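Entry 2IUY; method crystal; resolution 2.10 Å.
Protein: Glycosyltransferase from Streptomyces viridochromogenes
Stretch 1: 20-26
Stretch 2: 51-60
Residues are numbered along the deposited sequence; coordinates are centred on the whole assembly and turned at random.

Stretch 1 20-26: AWISVPP
Stretch 2 51-60: FLLGAPGSPA

How does Trp21 meet the second stretch? Stretch 1 is irregular and extended here (Trp21 phi/psi -89/144), with the Trp21 CA-to-CB bond toward stretch 2. With chi1 m and chi2 98°, its CD1 lies 3.5 Å from Pro56 CG, an apolar contact at an oblique angle. A water donates to both Trp21 O (2.8 Å) and Pro56 O (2.4 Å), bridging the two backbones.

What happens at Ile22, whose CA-to-CB bond points away? Its backbone makes the contact: Ile22 O lies 3.9 Å from Ala55 CB.

Where is the register set? Ser23 and Ser58 pair at 4.7 Å CA to CA. Ser23 (chi1 p) turns its hydroxyl back to its own stretch, OG donating to Pro25 O at 2.7 Å. Ser58 (chi1 m) closes a type II turn from Ala55, its N reaching Ala55 O at 3.2 Å; its OG donates to Ala55 O at 2.5 Å and accepts from Val24 N at 2.9 Å and 166°, tying the turn to stretch 1.

What do Val24 and Pro25 add? Val24 (-123/117, chi1 t) packs CB 3.9 Å from Leu52 CD2, on the strand that runs in from earlier in the chain and continues to Leu53, and CG2 3.9 Å from Ala55 CB. A water donates to Val24 O (2.7 Å) and Pro59 O (2.8 Å). After a cis peptide bond, Pro25 CD lies 4.4 Å from Pro59 CD.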

# COMPACT_ATOMS: atom_id res chain seq x y z
N ALA A 20 16.30 -10.65 -11.45
CA ALA A 20 16.28 -9.23 -11.10
C ALA A 20 15.44 -9.00 -9.84
O ALA A 20 14.49 -9.72 -9.58
CB ALA A 20 15.68 -8.43 -12.25
N TRP A 21 15.79 -7.96 -9.08
CA TRP A 21 15.07 -7.55 -7.87
C TRP A 21 13.99 -6.58 -8.31
O TRP A 21 14.19 -5.81 -9.23
CB TRP A 21 16.04 -6.88 -6.88
CG TRP A 21 17.02 -7.90 -6.33
CD1 TRP A 21 18.30 -8.11 -6.76
CD2 TRP A 21 16.76 -8.91 -5.36
NE1 TRP A 21 18.87 -9.17 -6.09
CE2 TRP A 21 17.94 -9.68 -5.22
CE3 TRP A 21 15.64 -9.24 -4.57
CZ2 TRP A 21 18.04 -10.73 -4.32
CZ3 TRP A 21 15.74 -10.30 -3.69
CH2 TRP A 21 16.94 -11.04 -3.57
N ILE A 22 12.84 -6.64 -7.67
CA ILE A 22 11.78 -5.66 -7.92
C ILE A 22 12.33 -4.32 -7.45
O ILE A 22 13.02 -4.25 -6.43
CB ILE A 22 10.47 -6.07 -7.21
CG1 ILE A 22 9.90 -7.38 -7.83
CG2 ILE A 22 9.42 -4.91 -7.29
CD1 ILE A 22 8.69 -7.99 -7.05
N SER A 23 12.06 -3.26 -8.20
CA SER A 23 12.55 -1.94 -7.84
C SER A 23 11.58 -1.14 -6.96
O SER A 23 10.44 -1.55 -6.68
CB SER A 23 12.97 -1.16 -9.11
OG SER A 23 11.79 -0.76 -9.83
N VAL A 24 12.05 0.01 -6.48
CA VAL A 24 11.22 0.96 -5.81
C VAL A 24 11.32 2.26 -6.56
O VAL A 24 12.42 2.83 -6.65
CB VAL A 24 11.70 1.15 -4.33
CG1 VAL A 24 11.15 2.50 -3.71
CG2 VAL A 24 11.31 -0.03 -3.48
N PRO A 25 10.21 2.75 -7.14
CA PRO A 25 8.90 2.13 -7.18
C PRO A 25 8.94 0.95 -8.14
O PRO A 25 9.86 0.85 -8.97
CB PRO A 25 8.00 3.27 -7.70
CG PRO A 25 8.87 4.09 -8.51
CD PRO A 25 10.25 4.01 -7.92
N PRO A 26 7.98 0.01 -7.98
CA PRO A 26 8.15 -1.22 -8.71
C PRO A 26 7.72 -1.07 -10.18
O PRO A 26 6.90 -0.20 -10.52
CB PRO A 26 7.19 -2.16 -7.98
CG PRO A 26 6.09 -1.28 -7.54
CD PRO A 26 6.75 0.02 -7.18
N PHE A 51 19.12 5.86 2.27
CA PHE A 51 19.87 4.73 1.76
C PHE A 51 18.81 3.66 1.58
O PHE A 51 18.16 3.27 2.53
CB PHE A 51 20.99 4.33 2.78
CG PHE A 51 22.01 5.41 2.97
CD1 PHE A 51 23.17 5.44 2.19
CD2 PHE A 51 21.75 6.48 3.86
CE1 PHE A 51 24.09 6.46 2.34
CE2 PHE A 51 22.66 7.54 4.02
CZ PHE A 51 23.83 7.53 3.28
N LEU A 52 18.56 3.28 0.31
CA LEU A 52 17.51 2.34 -0.01
C LEU A 52 18.19 0.99 -0.14
O LEU A 52 19.17 0.86 -0.88
CB LEU A 52 16.76 2.73 -1.32
CG LEU A 52 15.82 1.70 -1.94
CD1 LEU A 52 14.58 1.51 -0.99
CD2 LEU A 52 15.39 2.13 -3.39
N LEU A 53 17.66 0.01 0.59
CA LEU A 53 18.17 -1.35 0.63
C LEU A 53 17.04 -2.25 0.18
O LEU A 53 15.85 -1.89 0.31
CB LEU A 53 18.56 -1.72 2.07
CG LEU A 53 19.82 -1.07 2.59
CD1 LEU A 53 19.51 -0.82 4.02
CD2 LEU A 53 20.98 -2.11 2.45
N GLY A 54 17.44 -3.40 -0.36
CA GLY A 54 16.55 -4.44 -0.79
C GLY A 54 15.88 -4.09 -2.09
O GLY A 54 14.80 -4.62 -2.37
N ALA A 55 16.49 -3.17 -2.87
CA ALA A 55 15.92 -2.76 -4.19
C ALA A 55 17.00 -2.24 -5.18
O ALA A 55 16.90 -1.09 -5.67
CB ALA A 55 14.80 -1.73 -3.99
N PRO A 56 18.03 -3.06 -5.46
CA PRO A 56 19.15 -2.61 -6.30
C PRO A 56 18.65 -2.34 -7.75
O PRO A 56 17.63 -2.89 -8.17
CB PRO A 56 20.19 -3.74 -6.20
CG PRO A 56 19.44 -4.95 -5.64
CD PRO A 56 18.16 -4.47 -5.01
N GLY A 57 19.27 -1.44 -8.48
CA GLY A 57 18.69 -1.17 -9.82
C GLY A 57 17.47 -0.26 -9.83
O GLY A 57 16.94 0.03 -10.92
N SER A 58 17.00 0.18 -8.65
CA SER A 58 15.92 1.19 -8.55
C SER A 58 16.45 2.52 -9.12
O SER A 58 17.64 2.74 -9.06
CB SER A 58 15.49 1.40 -7.09
OG SER A 58 14.91 0.24 -6.54
N PRO A 59 15.56 3.41 -9.65
CA PRO A 59 16.12 4.72 -10.15
C PRO A 59 16.84 5.46 -9.01
O PRO A 59 16.35 5.45 -7.86
CB PRO A 59 14.89 5.48 -10.62
CG PRO A 59 13.81 4.39 -10.85
CD PRO A 59 14.11 3.30 -9.84
N ALA A 60 17.99 6.07 -9.31
CA ALA A 60 18.88 6.54 -8.23
C ALA A 60 19.18 8.05 -8.21
O ALA A 60 19.89 8.53 -7.31
CB ALA A 60 20.18 5.72 -8.19
O HOH W 1 15.35 -3.25 -8.85
O HOH W 2 13.49 -6.06 -4.43
O HOH W 3 13.72 5.21 -6.96